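Local coordinates for protein PipY (Synechococcus elongatus, PDB 5NLC) that binds pyridoxal 5'-phosphate and is probably involved in keeping the cell's supply of this cofactor in balance, at residues A[6-9]-A[10-14]; A[75-78]-A[79-82]; A[130-133]-A[134-138]; A[167-170]-A[171-174]; A[196-199]-A[200-204]. All coordinates share one frame; numbering follows the deposited sequence.

All five contacts are short helical stretches on the outside of a modified TIM barrel, the fold type III architecture of pyridoxal-phosphate proteins. They follow one another along the chain, on helix 4-14, at the start of helix 78-84, and on helices 130-141, 161-181 and 198-203. Contacts 1 and 5 touch, with centres about 16 Å apart, where Leu11 and Gln14 meet Trp198. Contacts 4 and 5 lie closer, about 12 Å between centres, joined by the Arg172-Glu204 salt bridge. Contacts 3 and 4 meet through Pro130, Arg134 and Phe174. Contact 2 touches none of the others; its nearest is contact 3, about 23 Å away between centres. Contacts 3, 4, 5 and 1 thus form a chain of touching helices on the barrel's outside.

Contact 1. Residues A[6-9]-A[10-14]; sequences ERLA and SLRSQ
Helix 4-14 is the first helix of the modified TIM barrel, and Leu8 and Arg12 meet on it one turn apart. Leu8 lays its branched end against the Arg12 side chain. Leu8 CD2 sits over the centre of one face of the Arg12 guanidinium, 3.8 Å above the plane, and Leu8 CG is 3.8 Å from Arg12 NE. With CG anti to the backbone N (chi1 -178°), Leu8 brings CD2 over that face and CD1 beside Arg12 NE. Arg12 runs extended from CG to NE, and its NH2 goes on to a hydrogen bond with Gly40 O. With an alanine in place of Leu8, the guanidinium would probably lose its cover from CD2 and be freer to turn. On another side of the helix, Leu11 CD1 lies 3.4 Å from Arg7 O, while the Leu11 side chain packs on Leu215. Arg7 NH1 bonds to Gln214 O, next to the cofactor-binding Thr213. The backbone bonds are regular through Arg12 N to Leu8 O, 2.9 Å and nearly straight at 172°. Further on, Ser13 N approaches Ala9 O from above its carbonyl plane, and the hydroxyl Ser13 OG donates to Ser10 O at 2.7 Å.

Contact 2. Residues A[75-78]-A[79-82]; sequences SNKA and RKAV. With PO4 (phosphate ion), chain C.
Arg79 begins against the preceding residue, with its CB 3.7 Å from Ala78 C, and ends on a phosphate ion, probably from the crystallisation liquor. Arg79 CB also lies 3.8 Å from phosphate O2. CG is anti to the backbone N (chi1 -175°), and a bend at chi3 (-78°) turns the guanidinium edge to the anion. CD passes phosphate O2. Arg79 NE then donates to phosphate O2 at 2.9 Å. At the tip Arg79 NH2 donates to phosphate O3 at 2.6 Å, nearly straight at 172°. The phosphorus lies in the guanidinium plane, so two parallel N-H groups grip two oxygens of one ion. Arg99 and Arg102 bind the same phosphate, and Arg79 NH2 also forms a salt bridge with Glu106. A water extends the site to the backbone. It accepts from Arg79 N at 3.1 Å and donates to Ser75 O and phosphate O2. A second water takes the N-H of Lys80 at 2.9 Å and donates to Asn76 O. The regular helical bonds start with Ala81 N to Lys77 O. Helix 78-84 follows strand 66-69. Ala78 and Val82 pack on helix 94-107, and Lys80 reaches helix 49-56, where NZ bonds Gln50.

Contact 3. Residues A[130-133]-A[134-138]; sequences PADL and RAELP
Asp132 and Glu136 face each other across one turn of helix 130-141, two acids on the same side. The nearest approach of their side chains is not between charged atoms. Asp132 OD1 lies 3.6 Å from the Glu136 methylene CG, and 4.0 Å from Glu136 OE2. The two carboxylate planes are turned 52° against each other. Asp132 holds CG anti to its own N (chi1 -173°), which carries the carboxylate along the helix toward Glu136. Glu136 is bent at chi2, and its CB and CG both rest against Asp132 O, each at 3.4 Å. On another side of the turn, Leu133 CD1 and Leu137 CD1 approach to 4.3 Å, a loose apolar pair.

The backbone places these groups. Arg134 N bonds Pro130 O and Ala135 N bonds Ala131 O in the normal pattern. Glu136 N goes to Asp132 O at 3.0 Å, with a bent angle of 135°, and weakly to Leu133 O as well. Pro138 has no N-H to give, and the helix kinks there. Further out, Asp132 N is bonded by Asp129 OD2 just before the helix. Leu133 packs on Leu178 and Arg134 on Gln181, both of helix 161-181, while Pro130 meets Phe174. The turn belongs to the beta-alpha-beta unit of strands 112-116 and 147-152.

No hydrogen bond is seen between the two carboxylates. Their like charges would tend to push apart, and this would probably raise the proton affinity of one or both slightly.

Contact 4. Residues A[167-170]-A[171-174]; sequences LFAQ and ARTF
Hydrogen bonding on this turn of helix 161-181 centres on Ala169 O, which takes two donors from Thr173. Thr173 N reaches Ala169 O at 2.9 Å. Thr173 OG1 donates to Ala169 O at 3.0 Å from the other face of the carbonyl plane and stands 37° out of it. Thr173 can do this because OG1 lies beside its own N (chi1 -64°), pointing back toward the preceding turn. Ala171 N to Leu167 O, Arg172 N to Phe168 O and Phe174 N to Gln170 O complete the helical ladder.

The charged group is Arg172. Its chain bends at chi3 (68°) and folds back over the previous turn, so that Ala169 O sits 4.1 Å above the Arg172 guanidinium plane, over its centre. Arg172 NH1 comes within 3.7 Å of Ala169 CA, and forms a salt bridge with Glu204 beyond helix 198-203.

Apolar contacts face the neighbours. Ala171 touches Val153. The Phe168 ring packs on Leu200 and Ala201, about 7 Å from the side chain of the cofactor-binding Arg210. This is the outer helix of a beta-alpha-beta unit between strands 147-152 and 189-191, the repeating element of a TIM barrel.

Contact 5. Residues A[196-199]-A[200-204]; sequences SDWP and LAVAE
A chi1 of 67° sets Trp198 CG between its own backbone N and carbonyl carbon, and a chi1 of 166° puts Val202 CG1 anti to the backbone N and so CG2 beside it, toward the indole. The two meet on the first turn of helix 198-203, a short outer helix of the modified TIM barrel that follows the cofactor-binding Ser195. Their side chains lie side by side and point the same way. Val202 CG2 comes to the indole edge, near its plane, 3.9 Å from Trp198 CE3. The same methyl is 3.3 Å from Trp198 O. One ring face is occupied by the next residue: Pro199 CD lies 3.3 Å above the plane, offset toward the rim.

The indole is buried. Trp198 NE1 bonds Gln214 OE1, which probably limits how the ring can turn. Around it stand Leu11 and Gln14 of helix 4-14 and Ile209 and Val211 of strand 208-211, so this tryptophan joins the first helix to the last strand.

Asp197 is at the N-cap position, but its side chain does no capping. OD1 accepts from Met194 N instead, and the carboxylate lies about 6 Å from the side chain of Arg210, which binds the cofactor. The backbone carbonyl of Asp197 opens the helix: Ala201 N bonds Asp197 O at 3.2 Å, in the carbonyl plane, and Leu200 N adds a weak bond. Pro199 suits this first turn, where its nitrogen needs no partner. One step on, Val202 N reaches Trp198 O at 2.9 Å, nearly along the C=O axis.

Contact 1. Residues A[6-9]-A[10-14]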
loop_
_atom_site.group_PDB
_atom_site.type_symbol
_atom_site.label_atom_id
_atom_site.label_comp_id
_atom_site.label_asym_id
_atom_site.label_seq_id
_atom_site.Cartn_x
_atom_site.Cartn_y
_atom_site.Cartn_z
ATOM N N GLU A 6 3.016 -13.656 -19.548
ATOM C CA GLU A 6 4.444 -13.566 -19.854
ATOM C C GLU A 6 5.094 -12.420 -19.062
ATOM O O GLU A 6 6.183 -12.558 -18.460
ATOM C CB GLU A 6 4.642 -13.355 -21.363
ATOM C CG GLU A 6 4.175 -14.518 -22.227
ATOM C CD GLU A 6 4.245 -14.213 -23.737
ATOM O OE1 GLU A 6 5.041 -14.880 -24.419
ATOM O OE2 GLU A 6 3.511 -13.327 -24.263
ATOM N N ARG A 7 4.415 -11.286 -19.042
ATOM C CA ARG A 7 4.872 -10.124 -18.250
ATOM C C ARG A 7 4.971 -10.442 -16.752
ATOM O O ARG A 7 5.975 -10.090 -16.057
ATOM C CB ARG A 7 3.951 -8.935 -18.514
ATOM C CG ARG A 7 4.046 -8.313 -19.906
ATOM C CD ARG A 7 2.871 -7.377 -20.084
ATOM N NE ARG A 7 3.000 -6.565 -21.266
ATOM C CZ ARG A 7 3.755 -5.471 -21.365
ATOM N NH1 ARG A 7 4.487 -5.024 -20.356
ATOM N NH2 ARG A 7 3.811 -4.832 -22.526
ATOM N N LEU A 8 3.930 -11.085 -16.224
ATOM C CA LEU A 8 3.932 -11.473 -14.806
ATOM C C LEU A 8 5.092 -12.438 -14.510
ATOM O O LEU A 8 5.747 -12.299 -13.491
ATOM C CB LEU A 8 2.607 -12.131 -14.366
ATOM C CG LEU A 8 2.573 -12.492 -12.880
ATOM C CD1 LEU A 8 2.733 -11.240 -12.030
ATOM C CD2 LEU A 8 1.280 -13.162 -12.444
ATOM N N ALA A 9 5.317 -13.425 -15.362
ATOM C CA ALA A 9 6.432 -14.376 -15.198
ATOM C C ALA A 9 7.807 -13.711 -15.153
ATOM O O ALA A 9 8.752 -14.156 -14.426
ATOM C CB ALA A 9 6.435 -15.394 -16.315
ATOM N N SER A 10 7.943 -12.694 -15.988
ATOM C CA SER A 10 9.185 -11.985 -16.111
ATOM C C SER A 10 9.424 -11.191 -14.858
ATOM O O SER A 10 10.531 -11.236 -14.278
ATOM C CB SER A 10 9.176 -11.136 -17.374
ATOM O OG SER A 10 10.342 -10.398 -17.434
ATOM N N LEU A 11 8.399 -10.481 -14.392
ATOM C CA LEU A 11 8.536 -9.749 -13.136
ATOM C C LEU A 11 8.805 -10.628 -11.959
ATOM O O LEU A 11 9.748 -10.356 -11.164
ATOM C CB LEU A 11 7.300 -8.968 -12.859
ATOM C CG LEU A 11 7.083 -7.818 -13.782
ATOM C CD1 LEU A 11 5.586 -7.499 -13.894
ATOM C CD2 LEU A 11 7.857 -6.648 -13.250
ATOM N N ARG A 12 8.013 -11.683 -11.813
ATOM C CA ARG A 12 8.235 -12.588 -10.680
ATOM C C ARG A 12 9.662 -13.198 -10.709
ATOM O O ARG A 12 10.232 -13.439 -9.648
ATOM C CB ARG A 12 7.196 -13.708 -10.634
ATOM C CG ARG A 12 5.844 -13.192 -10.235
ATOM C CD ARG A 12 4.806 -14.312 -10.348
ATOM N NE ARG A 12 3.610 -13.976 -9.552
ATOM C CZ ARG A 12 2.607 -14.812 -9.229
ATOM N NH1 ARG A 12 2.597 -16.096 -9.631
ATOM N NH2 ARG A 12 1.584 -14.337 -8.504
ATOM N N SER A 13 10.238 -13.426 -11.905
ATOM C CA SER A 13 11.573 -13.985 -11.955
ATOM C C SER A 13 12.613 -13.004 -11.405
ATOM O O SER A 13 13.675 -13.432 -11.002
ATOM C CB SER A 13 11.947 -14.477 -13.347
ATOM O OG SER A 13 12.148 -13.372 -14.214
ATOM N N GLN A 14 12.313 -11.712 -11.417
ATOM C CA GLN A 14 13.219 -10.712 -10.897
ATOM C C GLN A 14 13.074 -10.498 -9.396
ATOM O O GLN A 14 13.923 -9.899 -8.835
ATOM C CB GLN A 14 13.077 -9.369 -11.629
ATOM C CG GLN A 14 13.275 -9.448 -13.122
ATOM C CD GLN A 14 12.869 -8.181 -13.841
ATOM O OE1 GLN A 14 11.944 -8.184 -14.646
ATOM N NE2 GLN A 14 13.566 -7.099 -13.562
#

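Contact 2. Residues A[75-78]-A[79-82]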
loop_
_atom_site.group_PDB
_atom_site.type_symbol
_atom_site.label_atom_id
_atom_site.label_comp_id
_atom_site.label_asym_id
_atom_site.label_seq_id
_atom_site.Cartn_x
_atom_site.Cartn_y
_atom_site.Cartn_z
ATOM N N SER A 75 -11.144 11.547 4.593
ATOM C CA SER A 75 -11.840 11.011 5.789
ATOM C C SER A 75 -13.315 10.672 5.582
ATOM O O SER A 75 -13.774 9.720 6.198
ATOM C CB SER A 75 -11.649 11.920 7.015
ATOM O OG SER A 75 -10.420 11.541 7.649
ATOM N N ASN A 76 -14.019 11.367 4.663
ATOM C CA ASN A 76 -15.415 11.069 4.339
ATOM C C ASN A 76 -15.644 9.889 3.396
ATOM O O ASN A 76 -16.792 9.554 3.094
ATOM C CB ASN A 76 -16.153 12.340 3.818
ATOM C CG ASN A 76 -15.735 12.790 2.376
ATOM O OD1 ASN A 76 -14.890 12.184 1.668
ATOM N ND2 ASN A 76 -16.326 13.894 1.960
ATOM N N LYS A 77 -14.577 9.297 2.882
ATOM C CA LYS A 77 -14.633 8.082 2.097
ATOM C C LYS A 77 -14.066 6.904 2.891
ATOM O O LYS A 77 -13.942 5.811 2.354
ATOM C CB LYS A 77 -13.841 8.234 0.781
ATOM C CG LYS A 77 -14.441 9.153 -0.270
ATOM C CD LYS A 77 -15.788 8.610 -0.781
ATOM C CE LYS A 77 -16.541 9.640 -1.627
ATOM N NZ LYS A 77 -15.779 9.988 -2.863
ATOM N N ALA A 78 -13.719 7.126 4.148
ATOM C CA ALA A 78 -13.117 6.079 4.958
ATOM C C ALA A 78 -14.100 4.897 5.080
ATOM O O ALA A 78 -13.680 3.781 5.074
ATOM C CB ALA A 78 -12.691 6.611 6.307
ATOM N N ARG A 79 -15.412 5.163 5.170
ATOM C CA ARG A 79 -16.365 4.086 5.326
ATOM C C ARG A 79 -16.359 3.144 4.129
ATOM O O ARG A 79 -16.299 1.931 4.283
ATOM C CB ARG A 79 -17.750 4.663 5.574
ATOM C CG ARG A 79 -18.820 3.634 5.875
ATOM C CD ARG A 79 -20.162 4.341 6.200
ATOM N NE ARG A 79 -20.063 4.817 7.557
ATOM C CZ ARG A 79 -20.226 4.061 8.651
ATOM N NH1 ARG A 79 -20.615 2.789 8.591
ATOM N NH2 ARG A 79 -20.030 4.607 9.828
ATOM N N LYS A 80 -16.456 3.705 2.919
ATOM C CA LYS A 80 -16.357 2.884 1.723
ATOM C C LYS A 80 -15.018 2.159 1.612
ATOM O O LYS A 80 -14.975 1.064 1.116
ATOM C CB LYS A 80 -16.641 3.693 0.459
ATOM C CG LYS A 80 -18.123 4.076 0.330
ATOM C CD LYS A 80 -18.272 5.005 -0.863
ATOM C CE LYS A 80 -19.742 5.194 -1.273
ATOM N NZ LYS A 80 -19.904 6.555 -1.855
ATOM N N ALA A 81 -13.924 2.781 2.016
ATOM C CA ALA A 81 -12.619 2.102 1.988
ATOM C C ALA A 81 -12.571 0.888 2.920
ATOM O O ALA A 81 -12.091 -0.163 2.545
ATOM C CB ALA A 81 -11.531 3.088 2.372
ATOM N N VAL A 82 -13.138 1.020 4.137
ATOM C CA VAL A 82 -13.192 -0.112 5.043
ATOM C C VAL A 82 -14.037 -1.248 4.448
ATOM O O VAL A 82 -13.708 -2.417 4.579
ATOM C CB VAL A 82 -13.666 0.305 6.431
ATOM C CG1 VAL A 82 -13.833 -0.909 7.342
ATOM C CG2 VAL A 82 -12.681 1.275 7.059
HETATM P P PO4 C . -18.637 7.992 9.223
HETATM O O1 PO4 C . -17.164 7.944 9.524
HETATM O O2 PO4 C . -18.888 7.490 7.818
HETATM O O3 PO4 C . -19.355 7.112 10.226
HETATM O O4 PO4 C . -19.125 9.418 9.385
HETATM O O HOH W 1 -16.377 7.977 6.046
HETATM O O HOH W 2 -17.494 6.459 2.750
#

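Contact 3. Residues A[130-133]-A[134-138]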
loop_
_atom_site.group_PDB
_atom_site.type_symbol
_atom_site.label_atom_id
_atom_site.label_comp_id
_atom_site.label_asym_id
_atom_site.label_seq_id
_atom_site.Cartn_x
_atom_site.Cartn_y
_atom_site.Cartn_z
ATOM N N PRO A 130 7.286 12.580 10.535
ATOM C CA PRO A 130 7.916 11.518 11.392
ATOM C C PRO A 130 7.895 11.694 12.885
ATOM O O PRO A 130 7.744 10.683 13.626
ATOM C CB PRO A 130 9.378 11.421 10.906
ATOM C CG PRO A 130 9.377 12.124 9.598
ATOM C CD PRO A 130 8.233 13.091 9.546
ATOM N N ALA A 131 8.052 12.935 13.333
ATOM C CA ALA A 131 7.964 13.261 14.787
ATOM C C ALA A 131 6.570 13.021 15.375
ATOM O O ALA A 131 6.382 12.434 16.483
ATOM C CB ALA A 131 8.382 14.716 15.014
ATOM N N ASP A 132 5.561 13.442 14.602
ATOM C CA ASP A 132 4.172 13.196 14.983
ATOM C C ASP A 132 3.896 11.692 15.015
ATOM O O ASP A 132 3.287 11.208 15.954
ATOM C CB ASP A 132 3.186 13.957 14.050
ATOM C CG ASP A 132 1.700 13.885 14.507
ATOM O OD1 ASP A 132 1.357 13.893 15.752
ATOM O OD2 ASP A 132 0.828 13.841 13.568
ATOM N N LEU A 133 4.340 10.960 13.995
ATOM C CA LEU A 133 4.140 9.505 13.989
ATOM C C LEU A 133 4.779 8.859 15.231
ATOM O O LEU A 133 4.153 8.094 15.914
ATOM C CB LEU A 133 4.698 8.836 12.722
ATOM C CG LEU A 133 4.545 7.312 12.614
ATOM C CD1 LEU A 133 3.128 6.791 12.912
ATOM C CD2 LEU A 133 5.058 6.882 11.234
ATOM N N ARG A 134 5.995 9.232 15.564
ATOM C CA ARG A 134 6.638 8.634 16.745
ATOM C C ARG A 134 5.871 8.986 18.032
ATOM O O ARG A 134 5.676 8.157 18.903
ATOM C CB ARG A 134 8.084 9.139 16.863
ATOM C CG ARG A 134 8.872 8.473 17.985
ATOM C CD ARG A 134 10.228 9.196 18.165
ATOM N NE ARG A 134 11.191 8.842 17.124
ATOM C CZ ARG A 134 12.001 7.753 17.181
ATOM N NH1 ARG A 134 11.949 6.880 18.204
ATOM N NH2 ARG A 134 12.889 7.514 16.214
ATOM N N ALA A 135 5.410 10.224 18.137
ATOM C CA ALA A 135 4.675 10.656 19.298
ATOM C C ALA A 135 3.347 9.976 19.467
ATOM O O ALA A 135 2.844 9.868 20.594
ATOM C CB ALA A 135 4.445 12.158 19.278
ATOM N N GLU A 136 2.740 9.557 18.363
ATOM C CA GLU A 136 1.409 8.950 18.403
ATOM C C GLU A 136 1.435 7.454 18.456
ATOM O O GLU A 136 0.407 6.803 18.519
ATOM C CB GLU A 136 0.623 9.447 17.180
ATOM C CG GLU A 136 0.195 10.918 17.305
ATOM C CD GLU A 136 -0.302 11.335 18.735
ATOM O OE1 GLU A 136 -1.162 10.666 19.354
ATOM O OE2 GLU A 136 0.240 12.335 19.295
ATOM N N LEU A 137 2.628 6.874 18.419
ATOM C CA LEU A 137 2.744 5.436 18.468
ATOM C C LEU A 137 2.000 4.703 19.636
ATOM O O LEU A 137 1.413 3.657 19.400
ATOM C CB LEU A 137 4.225 5.081 18.477
ATOM C CG LEU A 137 4.806 4.078 17.561
ATOM C CD1 LEU A 137 4.314 4.166 16.150
ATOM C CD2 LEU A 137 6.315 4.144 17.785
ATOM N N PRO A 138 1.986 5.274 20.838
ATOM C CA PRO A 138 1.256 4.622 21.896
ATOM C C PRO A 138 -0.231 4.551 21.626
ATOM O O PRO A 138 -0.856 3.551 21.945
ATOM C CB PRO A 138 1.538 5.484 23.128
ATOM C CG PRO A 138 2.812 6.150 22.819
ATOM C CD PRO A 138 2.764 6.420 21.349
#

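Contact 4. Residues A[167-170]-A[171-174]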
loop_
_atom_site.group_PDB
_atom_site.type_symbol
_atom_site.label_atom_id
_atom_site.label_comp_id
_atom_site.label_asym_id
_atom_site.label_seq_id
_atom_site.Cartn_x
_atom_site.Cartn_y
_atom_site.Cartn_z
ATOM N N LEU A 167 16.245 7.570 0.284
ATOM C CA LEU A 167 14.918 7.641 0.895
ATOM C C LEU A 167 14.394 6.291 1.321
ATOM O O LEU A 167 13.870 6.210 2.450
ATOM C CB LEU A 167 13.891 8.363 -0.022
ATOM C CG LEU A 167 12.428 8.372 0.447
ATOM C CD1 LEU A 167 12.162 9.294 1.627
ATOM C CD2 LEU A 167 11.569 8.778 -0.719
ATOM N N PHE A 168 14.522 5.278 0.426
ATOM C CA PHE A 168 14.039 3.962 0.696
ATOM C C PHE A 168 14.831 3.301 1.825
ATOM O O PHE A 168 14.251 2.595 2.670
ATOM C CB PHE A 168 13.998 3.109 -0.546
ATOM C CG PHE A 168 12.976 3.565 -1.596
ATOM C CD1 PHE A 168 11.806 4.255 -1.274
ATOM C CD2 PHE A 168 13.203 3.199 -2.917
ATOM C CE1 PHE A 168 10.890 4.586 -2.291
ATOM C CE2 PHE A 168 12.328 3.511 -3.911
ATOM C CZ PHE A 168 11.156 4.225 -3.590
ATOM N N ALA A 169 16.119 3.626 1.900
ATOM C CA ALA A 169 16.955 3.135 3.013
ATOM C C ALA A 169 16.545 3.755 4.347
ATOM O O ALA A 169 16.468 3.080 5.389
ATOM C CB ALA A 169 18.426 3.410 2.685
ATOM N N GLN A 170 16.271 5.044 4.294
ATOM C CA GLN A 170 15.808 5.786 5.463
ATOM C C GLN A 170 14.505 5.257 5.930
ATOM O O GLN A 170 14.327 5.167 7.134
ATOM C CB GLN A 170 15.723 7.259 5.187
ATOM C CG GLN A 170 15.399 8.157 6.381
ATOM C CD GLN A 170 15.060 9.579 5.960
ATOM O OE1 GLN A 170 14.901 9.893 4.735
ATOM N NE2 GLN A 170 14.893 10.441 6.945
ATOM N N ALA A 171 13.587 4.926 5.026
ATOM C CA ALA A 171 12.336 4.267 5.405
ATOM C C ALA A 171 12.549 2.962 6.111
ATOM O O ALA A 171 11.980 2.749 7.150
ATOM C CB ALA A 171 11.466 4.055 4.196
ATOM N N ARG A 172 13.379 2.108 5.568
ATOM C CA ARG A 172 13.688 0.841 6.198
ATOM C C ARG A 172 14.238 1.025 7.591
ATOM O O ARG A 172 13.799 0.362 8.534
ATOM C CB ARG A 172 14.681 0.021 5.342
ATOM C CG ARG A 172 15.034 -1.286 6.009
ATOM C CD ARG A 172 16.142 -2.092 5.326
ATOM N NE ARG A 172 17.414 -1.388 5.466
ATOM C CZ ARG A 172 17.988 -0.653 4.533
ATOM N NH1 ARG A 172 17.452 -0.513 3.318
ATOM N NH2 ARG A 172 19.164 -0.062 4.799
ATOM N N THR A 173 15.174 1.947 7.716
ATOM C CA THR A 173 15.805 2.245 8.977
ATOM C C THR A 173 14.818 2.730 10.045
ATOM O O THR A 173 14.746 2.209 11.169
ATOM C CB THR A 173 16.993 3.198 8.687
ATOM O OG1 THR A 173 17.932 2.463 7.882
ATOM C CG2 THR A 173 17.688 3.543 9.936
ATOM N N PHE A 174 14.018 3.703 9.674
ATOM C CA PHE A 174 12.986 4.257 10.545
ATOM C C PHE A 174 11.920 3.219 10.942
ATOM O O PHE A 174 11.562 3.205 12.090
ATOM C CB PHE A 174 12.354 5.442 9.845
ATOM C CG PHE A 174 11.384 6.230 10.655
ATOM C CD1 PHE A 174 11.600 6.522 12.001
ATOM C CD2 PHE A 174 10.263 6.774 10.018
ATOM C CE1 PHE A 174 10.716 7.305 12.716
ATOM C CE2 PHE A 174 9.385 7.577 10.721
ATOM C CZ PHE A 174 9.614 7.871 12.061
#

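Contact 5. Residues A[196-199]-A[200-204]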
loop_
_atom_site.group_PDB
_atom_site.type_symbol
_atom_site.label_atom_id
_atom_site.label_comp_id
_atom_site.label_asym_id
_atom_site.label_seq_id
_atom_site.Cartn_x
_atom_site.Cartn_y
_atom_site.Cartn_z
ATOM N N SER A 196 8.692 3.130 -11.956
ATOM C CA SER A 196 10.058 3.427 -12.384
ATOM C C SER A 196 11.133 3.211 -11.309
ATOM O O SER A 196 12.282 3.217 -11.629
ATOM C CB SER A 196 10.128 4.863 -12.825
ATOM O OG SER A 196 9.505 5.677 -11.862
ATOM N N ASP A 197 10.759 3.057 -10.041
ATOM C CA ASP A 197 11.768 2.972 -9.000
ATOM C C ASP A 197 11.721 1.708 -8.161
ATOM O O ASP A 197 12.522 1.571 -7.196
ATOM C CB ASP A 197 11.800 4.226 -8.151
ATOM C CG ASP A 197 10.591 4.399 -7.258
ATOM O OD1 ASP A 197 9.841 3.403 -7.055
ATOM O OD2 ASP A 197 10.459 5.535 -6.685
ATOM N N TRP A 198 10.896 0.736 -8.550
ATOM C CA TRP A 198 10.769 -0.475 -7.714
ATOM C C TRP A 198 12.087 -1.295 -7.566
ATOM O O TRP A 198 12.285 -1.881 -6.553
ATOM C CB TRP A 198 9.584 -1.399 -8.112
ATOM C CG TRP A 198 9.719 -2.072 -9.447
ATOM C CD1 TRP A 198 9.095 -1.710 -10.624
ATOM C CD2 TRP A 198 10.464 -3.228 -9.741
ATOM N NE1 TRP A 198 9.441 -2.549 -11.640
ATOM C CE2 TRP A 198 10.313 -3.481 -11.144
ATOM C CE3 TRP A 198 11.319 -4.046 -8.999
ATOM C CZ2 TRP A 198 10.913 -4.565 -11.768
ATOM C CZ3 TRP A 198 11.912 -5.130 -9.628
ATOM C CH2 TRP A 198 11.749 -5.353 -11.012
ATOM N N PRO A 199 12.968 -1.312 -8.572
ATOM C CA PRO A 199 14.234 -2.046 -8.297
ATOM C C PRO A 199 15.030 -1.416 -7.128
ATOM O O PRO A 199 15.633 -2.127 -6.332
ATOM C CB PRO A 199 14.972 -1.980 -9.637
ATOM C CG PRO A 199 13.865 -1.811 -10.664
ATOM C CD PRO A 199 12.865 -0.919 -9.989
ATOM N N LEU A 200 15.012 -0.095 -6.990
ATOM C CA LEU A 200 15.714 0.562 -5.865
ATOM C C LEU A 200 15.018 0.172 -4.555
ATOM O O LEU A 200 15.684 -0.073 -3.518
ATOM C CB LEU A 200 15.717 2.059 -5.990
ATOM C CG LEU A 200 16.398 2.640 -7.227
ATOM C CD1 LEU A 200 16.253 4.158 -7.214
ATOM C CD2 LEU A 200 17.829 2.234 -7.347
ATOM N N ALA A 201 13.682 0.081 -4.619
ATOM C CA ALA A 201 12.877 -0.234 -3.428
ATOM C C ALA A 201 13.159 -1.638 -2.952
ATOM O O ALA A 201 13.423 -1.847 -1.757
ATOM C CB ALA A 201 11.416 -0.054 -3.745
ATOM N N VAL A 202 13.185 -2.594 -3.875
ATOM C CA VAL A 202 13.444 -3.977 -3.553
ATOM C C VAL A 202 14.831 -4.116 -2.914
ATOM O O VAL A 202 14.976 -4.785 -1.892
ATOM C CB VAL A 202 13.318 -4.871 -4.787
ATOM C CG1 VAL A 202 13.901 -6.260 -4.559
ATOM C CG2 VAL A 202 11.906 -4.919 -5.289
ATOM N N ALA A 203 15.843 -3.448 -3.480
ATOM C CA ALA A 203 17.192 -3.559 -2.921
ATOM C C ALA A 203 17.236 -2.962 -1.496
ATOM O O ALA A 203 18.105 -3.319 -0.737
ATOM C CB ALA A 203 18.212 -2.842 -3.823
ATOM N N GLU A 204 16.328 -2.040 -1.154
ATOM C CA GLU A 204 16.297 -1.470 0.166
ATOM C C GLU A 204 15.242 -2.090 1.093
ATOM O O GLU A 204 14.999 -1.555 2.182
ATOM C CB GLU A 204 16.115 0.013 0.104
ATOM C CG GLU A 204 17.182 0.755 -0.649
ATOM C CD GLU A 204 18.577 0.593 -0.090
ATOM O OE1 GLU A 204 18.709 0.380 1.123
ATOM O OE2 GLU A 204 19.530 0.623 -0.902
#